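Local coordinates for protein triosephosphate isomerase (Toxoplasma gondii, PDB 5UPR) that probably interconverts D-glyceraldehyde 3-phosphate and dihydroxyacetone phosphate as a homodimeric TIM-barrel isomerase of glycolysis and gluconeogenesis, at residues A7-F11 with E238-G242; A231-F235 with I257-Q263. One frame throughout, in Å; residues are numbered along the deposited sequence.

Interaction 1. Residues A7-F11 with E238-G242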
loop_
_atom_site.group_PDB
_atom_site.type_symbol
_atom_site.label_atom_id
_atom_site.label_comp_id
_atom_site.label_asym_id
_atom_site.label_seq_id
_atom_site.Cartn_x
_atom_site.Cartn_y
_atom_site.Cartn_z
ATOM N N ALA A 7 32.913 -4.027 -12.383
ATOM C CA ALA A 7 32.218 -2.993 -13.096
ATOM C C ALA A 7 30.796 -3.099 -12.560
ATOM O O ALA A 7 30.365 -4.144 -12.137
ATOM C CB ALA A 7 32.208 -3.243 -14.616
ATOM N N ARG A 8 30.085 -1.998 -12.605
ATOM C CA ARG A 8 28.731 -1.957 -12.132
ATOM C C ARG A 8 27.863 -2.567 -13.196
ATOM O O ARG A 8 27.884 -2.199 -14.349
ATOM C CB ARG A 8 28.304 -0.524 -11.883
ATOM C CG ARG A 8 28.952 0.133 -10.698
ATOM C CD ARG A 8 28.389 1.511 -10.459
ATOM N NE ARG A 8 28.660 2.438 -11.547
ATOM C CZ ARG A 8 29.782 3.126 -11.710
ATOM N NH1 ARG A 8 30.797 3.021 -10.856
ATOM N NH2 ARG A 8 29.887 3.939 -12.744
ATOM N N ARG A 9 27.112 -3.553 -12.781
ATOM C CA ARG A 9 26.164 -4.217 -13.651
ATOM C C ARG A 9 24.991 -3.258 -13.972
ATOM O O ARG A 9 24.444 -2.579 -13.079
ATOM C CB ARG A 9 25.698 -5.428 -12.897
ATOM C CG ARG A 9 24.871 -6.354 -13.676
ATOM C CD ARG A 9 24.886 -7.712 -12.926
ATOM N NE ARG A 9 23.818 -8.603 -13.406
ATOM C CZ ARG A 9 23.912 -9.398 -14.454
ATOM N NH1 ARG A 9 25.078 -9.529 -15.111
ATOM N NH2 ARG A 9 22.870 -10.125 -14.811
ATOM N N GLY A 10 24.613 -3.198 -15.239
ATOM C CA GLY A 10 23.473 -2.389 -15.696
ATOM C C GLY A 10 22.189 -2.802 -14.992
ATOM O O GLY A 10 22.047 -3.974 -14.558
ATOM N N PHE A 11 21.277 -1.831 -14.820
ATOM C CA PHE A 11 20.049 -2.072 -14.082
ATOM C C PHE A 11 18.900 -1.386 -14.745
ATOM O O PHE A 11 18.971 -0.181 -14.995
ATOM C CB PHE A 11 20.262 -1.543 -12.639
ATOM C CG PHE A 11 19.167 -1.866 -11.698
ATOM C CD1 PHE A 11 17.966 -1.146 -11.701
ATOM C CD2 PHE A 11 19.288 -2.933 -10.792
ATOM C CE1 PHE A 11 16.956 -1.430 -10.790
ATOM C CE2 PHE A 11 18.277 -3.217 -9.897
ATOM C CZ PHE A 11 17.125 -2.463 -9.892
ATOM N N GLU A 238 29.119 7.606 -18.353
ATOM C CA GLU A 238 29.872 6.691 -17.511
ATOM C C GLU A 238 29.232 6.481 -16.100
ATOM O O GLU A 238 29.429 5.455 -15.512
ATOM C CB GLU A 238 31.290 7.314 -17.413
ATOM C CG GLU A 238 32.204 6.858 -16.381
ATOM C CD GLU A 238 33.592 7.561 -16.594
ATOM O OE1 GLU A 238 33.933 8.041 -17.729
ATOM O OE2 GLU A 238 34.366 7.595 -15.650
ATOM N N ASP A 239 28.509 7.463 -15.593
ATOM C CA ASP A 239 27.842 7.379 -14.268
ATOM C C ASP A 239 26.326 7.070 -14.353
ATOM O O ASP A 239 25.635 7.054 -13.311
ATOM C CB ASP A 239 28.100 8.669 -13.526
ATOM C CG ASP A 239 29.598 8.799 -13.187
ATOM O OD1 ASP A 239 30.059 8.089 -12.287
ATOM O OD2 ASP A 239 30.351 9.532 -13.836
ATOM N N VAL A 240 25.827 6.817 -15.571
ATOM C CA VAL A 240 24.439 6.412 -15.792
ATOM C C VAL A 240 24.434 4.904 -15.941
ATOM O O VAL A 240 24.933 4.391 -16.928
ATOM C CB VAL A 240 23.853 7.063 -17.047
ATOM C CG1 VAL A 240 22.397 6.559 -17.336
ATOM C CG2 VAL A 240 23.806 8.569 -16.841
ATOM N N ASP A 241 23.968 4.199 -14.909
ATOM C CA ASP A 241 24.097 2.724 -14.819
ATOM C C ASP A 241 22.839 1.981 -15.306
ATOM O O ASP A 241 22.756 0.765 -15.235
ATOM C CB ASP A 241 24.397 2.308 -13.393
ATOM C CG ASP A 241 25.688 2.925 -12.875
ATOM O OD1 ASP A 241 26.641 2.976 -13.620
ATOM O OD2 ASP A 241 25.759 3.399 -11.730
ATOM N N GLY A 242 21.860 2.739 -15.767
ATOM C CA GLY A 242 20.600 2.179 -16.269
ATOM C C GLY A 242 19.441 3.107 -16.050
ATOM O O GLY A 242 19.611 4.313 -15.968
#
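F11 and G242 pair as parallel strands, CA to CA 4.8 Å, where strand 10-15 runs beside strand 242-245 and the first and last strands close the TIM barrel. F11 N donates to D241 O at 3.0 Å, and G10 CA adds a CA-H...O contact to the same oxygen. G242 CA makes a CA-H...O contact to F11 O at 3.1 Å.

Ahead of strand 10-15 in the chain, R8 reaches D241. R8 NE points almost straight at D241 OD1, 2.9 Å with 174° at the hydrogen, in a salt bridge. The oxygen lies in the guanidinium plane but is met from above the carboxylate plane, and the two planes are 54° apart. The bend of R8 at chi3 (-64°) turns the guanidinium so that E238 O also lies at its edge, 3.2 Å from R8 NH2. D239 OD1 adds opposite charge nearby; its own salt bridges go to R200 and R203.

D241 OD2 is taken by V220 N and R203, so both oxygens of this buried carboxylate are engaged. The neighbouring arginines would probably keep it ionised. The charge pair thus ties the chain before the first strand to the loop entering the last.

Interaction 2. Residues A231-F235 with I257-Q263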
loop_
_atom_site.group_PDB
_atom_site.type_symbol
_atom_site.label_atom_id
_atom_site.label_comp_id
_atom_site.label_asym_id
_atom_site.label_seq_id
_atom_site.Cartn_x
_atom_site.Cartn_y
_atom_site.Cartn_z
ATOM N N ALA A 231 17.115 6.150 -24.784
ATOM C CA ALA A 231 17.908 5.450 -23.766
ATOM C C ALA A 231 19.351 5.226 -24.130
ATOM O O ALA A 231 20.240 5.377 -23.288
ATOM C CB ALA A 231 17.240 4.092 -23.427
ATOM N N LYS A 232 19.616 4.886 -25.396
ATOM C CA LYS A 232 21.023 4.645 -25.782
ATOM C C LYS A 232 21.892 5.871 -25.585
ATOM O O LYS A 232 22.952 5.761 -25.077
ATOM C CB LYS A 232 21.142 4.160 -27.217
ATOM C CG LYS A 232 20.707 2.729 -27.393
ATOM C CD LYS A 232 20.934 2.291 -28.848
ATOM C CE LYS A 232 21.246 0.798 -28.973
ATOM N NZ LYS A 232 22.138 0.253 -27.877
ATOM N N GLU A 233 21.421 7.046 -25.973
ATOM C CA GLU A 233 22.184 8.270 -25.783
ATOM C C GLU A 233 22.383 8.547 -24.275
ATOM O O GLU A 233 23.495 8.850 -23.830
ATOM C CB GLU A 233 21.483 9.444 -26.463
ATOM C CG GLU A 233 22.290 10.743 -26.462
ATOM C CD GLU A 233 21.442 11.983 -26.794
ATOM O OE1 GLU A 233 20.227 11.900 -27.091
ATOM O OE2 GLU A 233 21.992 13.077 -26.804
ATOM N N LEU A 234 21.325 8.392 -23.500
ATOM C CA LEU A 234 21.446 8.573 -22.040
ATOM C C LEU A 234 22.499 7.688 -21.389
ATOM O O LEU A 234 23.294 8.157 -20.575
ATOM C CB LEU A 234 20.078 8.380 -21.362
ATOM C CG LEU A 234 19.142 9.592 -21.445
ATOM C CD1 LEU A 234 17.745 9.097 -21.146
ATOM C CD2 LEU A 234 19.566 10.562 -20.381
ATOM N N PHE A 235 22.544 6.430 -21.840
ATOM C CA PHE A 235 23.426 5.413 -21.272
ATOM C C PHE A 235 24.910 5.560 -21.658
ATOM O O PHE A 235 25.763 4.834 -21.127
ATOM C CB PHE A 235 22.923 4.019 -21.696
ATOM C CG PHE A 235 23.527 2.877 -20.913
ATOM C CD1 PHE A 235 23.161 2.620 -19.585
ATOM C CD2 PHE A 235 24.488 2.066 -21.508
ATOM C CE1 PHE A 235 23.749 1.587 -18.872
ATOM C CE2 PHE A 235 25.087 1.023 -20.814
ATOM C CZ PHE A 235 24.725 0.765 -19.501
ATOM N N ILE A 257 14.373 -0.667 -23.936
ATOM C CA ILE A 257 15.145 0.080 -22.944
ATOM C C ILE A 257 16.151 -0.845 -22.286
ATOM O O ILE A 257 17.292 -0.453 -22.114
ATOM C CB ILE A 257 14.256 0.798 -21.923
ATOM C CG1 ILE A 257 13.421 1.878 -22.598
ATOM C CG2 ILE A 257 15.093 1.434 -20.800
ATOM C CD1 ILE A 257 12.181 2.343 -21.818
ATOM N N ILE A 258 15.743 -2.078 -21.966
ATOM C CA ILE A 258 16.647 -3.084 -21.415
ATOM C C ILE A 258 17.824 -3.294 -22.350
ATOM O O ILE A 258 18.985 -3.274 -21.928
ATOM C CB ILE A 258 15.936 -4.460 -21.165
ATOM C CG1 ILE A 258 14.904 -4.354 -20.043
ATOM C CG2 ILE A 258 16.949 -5.579 -20.890
ATOM C CD1 ILE A 258 13.887 -5.498 -20.034
ATOM N N ASP A 259 17.520 -3.470 -23.627
ATOM C CA ASP A 259 18.566 -3.612 -24.647
ATOM C C ASP A 259 19.545 -2.419 -24.728
ATOM O O ASP A 259 20.687 -2.586 -24.986
ATOM C CB ASP A 259 17.916 -3.876 -25.982
ATOM C CG ASP A 259 18.859 -4.568 -26.935
ATOM O OD1 ASP A 259 19.523 -5.586 -26.564
ATOM O OD2 ASP A 259 18.932 -4.078 -28.065
ATOM N N ALA A 260 19.069 -1.214 -24.484
ATOM C CA ALA A 260 19.938 -0.017 -24.433
ATOM C C ALA A 260 20.923 0.024 -23.264
ATOM O O ALA A 260 21.953 0.648 -23.381
ATOM C CB ALA A 260 19.114 1.251 -24.415
ATOM N N ALA A 261 20.577 -0.593 -22.129
ATOM C CA ALA A 261 21.450 -0.638 -20.966
ATOM C C ALA A 261 22.599 -1.744 -21.034
ATOM O O ALA A 261 22.921 -2.405 -20.081
ATOM C CB ALA A 261 20.618 -0.805 -19.720
ATOM N N LYS A 262 23.276 -1.797 -22.176
ATOM C CA LYS A 262 24.440 -2.646 -22.468
ATOM C C LYS A 262 25.444 -1.798 -23.227
ATOM O O LYS A 262 25.102 -0.909 -24.046
ATOM C CB LYS A 262 24.058 -3.794 -23.367
ATOM C CG LYS A 262 22.965 -4.654 -22.793
ATOM C CD LYS A 262 22.835 -5.940 -23.569
ATOM C CE LYS A 262 21.890 -5.848 -24.744
ATOM N NZ LYS A 262 20.857 -6.928 -24.605
ATOM N N GLN A 263 26.684 -2.090 -22.951
ATOM C CA GLN A 263 27.752 -1.492 -23.695
ATOM C C GLN A 263 28.300 -2.648 -24.533
ATOM O O GLN A 263 28.608 -3.690 -24.020
ATOM C CB GLN A 263 28.750 -0.950 -22.719
ATOM C CG GLN A 263 29.704 0.092 -23.255
ATOM C CD GLN A 263 30.677 0.484 -22.164
ATOM O OE1 GLN A 263 31.765 1.041 -22.387
ATOM N NE2 GLN A 263 30.311 0.129 -20.961
HETATM O O HOH W 1 23.624 1.285 -25.120
#
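F235 lays one face of its ring on the backbone of A261. A261 CA sits 3.7 Å from the ring centroid and only 7° off the ring normal, a CH-pi contact. A261 C lies over the same face, 3.6 Å from F235 CZ. A261 CB touches F235 CE1 at 4.0 Å. A260 O approaches the ring obliquely, near F235 CD2. CG of F235 is anti to the backbone N (chi1 -166°), which carries the ring across to the turn after helix 253-260.

Beside the ring the two helices meet through small side chains. A231 CB and A260 CB touch at 3.5 Å, and the CA atoms of K232 and A260 are 5.0 Å apart. K232 lays its CG on A260 CB, 3.7 Å away. The bends at chi3 and chi4 bring K232 NZ round to a water, which it holds by a weak bond. The same water donates to K262 O; the bridge between the segments rests on the weak K232 bond.

The next shell sets the turn. A261 is the centre of an inverse gamma turn, with a weak K262 N to A260 O bond. K262 NZ reaches back to D259 OD1 at 2.7 Å in a salt bridge. It meets the anti side of the carboxylate. A231 and I257 touch F243 of strand 242-245, and A261 touches V12 of strand 10-15.

No direct hydrogen bond joins the two segments. Two neighbouring helices of the barrel's outer layer are held by apolar and CH-pi contacts, and the water gives only a weak polar link. At the close approach of the helices the touching groups are the methyls of A231 and A260, with the phenylalanine ring packed on the turn that ends the last helix.

Both interactions lie at the same end of the barrel, with centres about 10 Å apart, and concern its closing elements. Interaction 1 is mostly buried and joins strand 10-15 to the entry of strand 242-245. Interaction 2 is partly buried and joins helices 228-234 and 253-260, which flank that last strand in sequence. Its chemistry is apolar with water at the margin, whereas interaction 1 relies on backbone bonding and a salt bridge to a buried aspartate. They touch directly: F235 CE1 packs 3.6 Å from V240 O, so the ring also contacts the loop leading to the last strand. Their segments alternate along the chain.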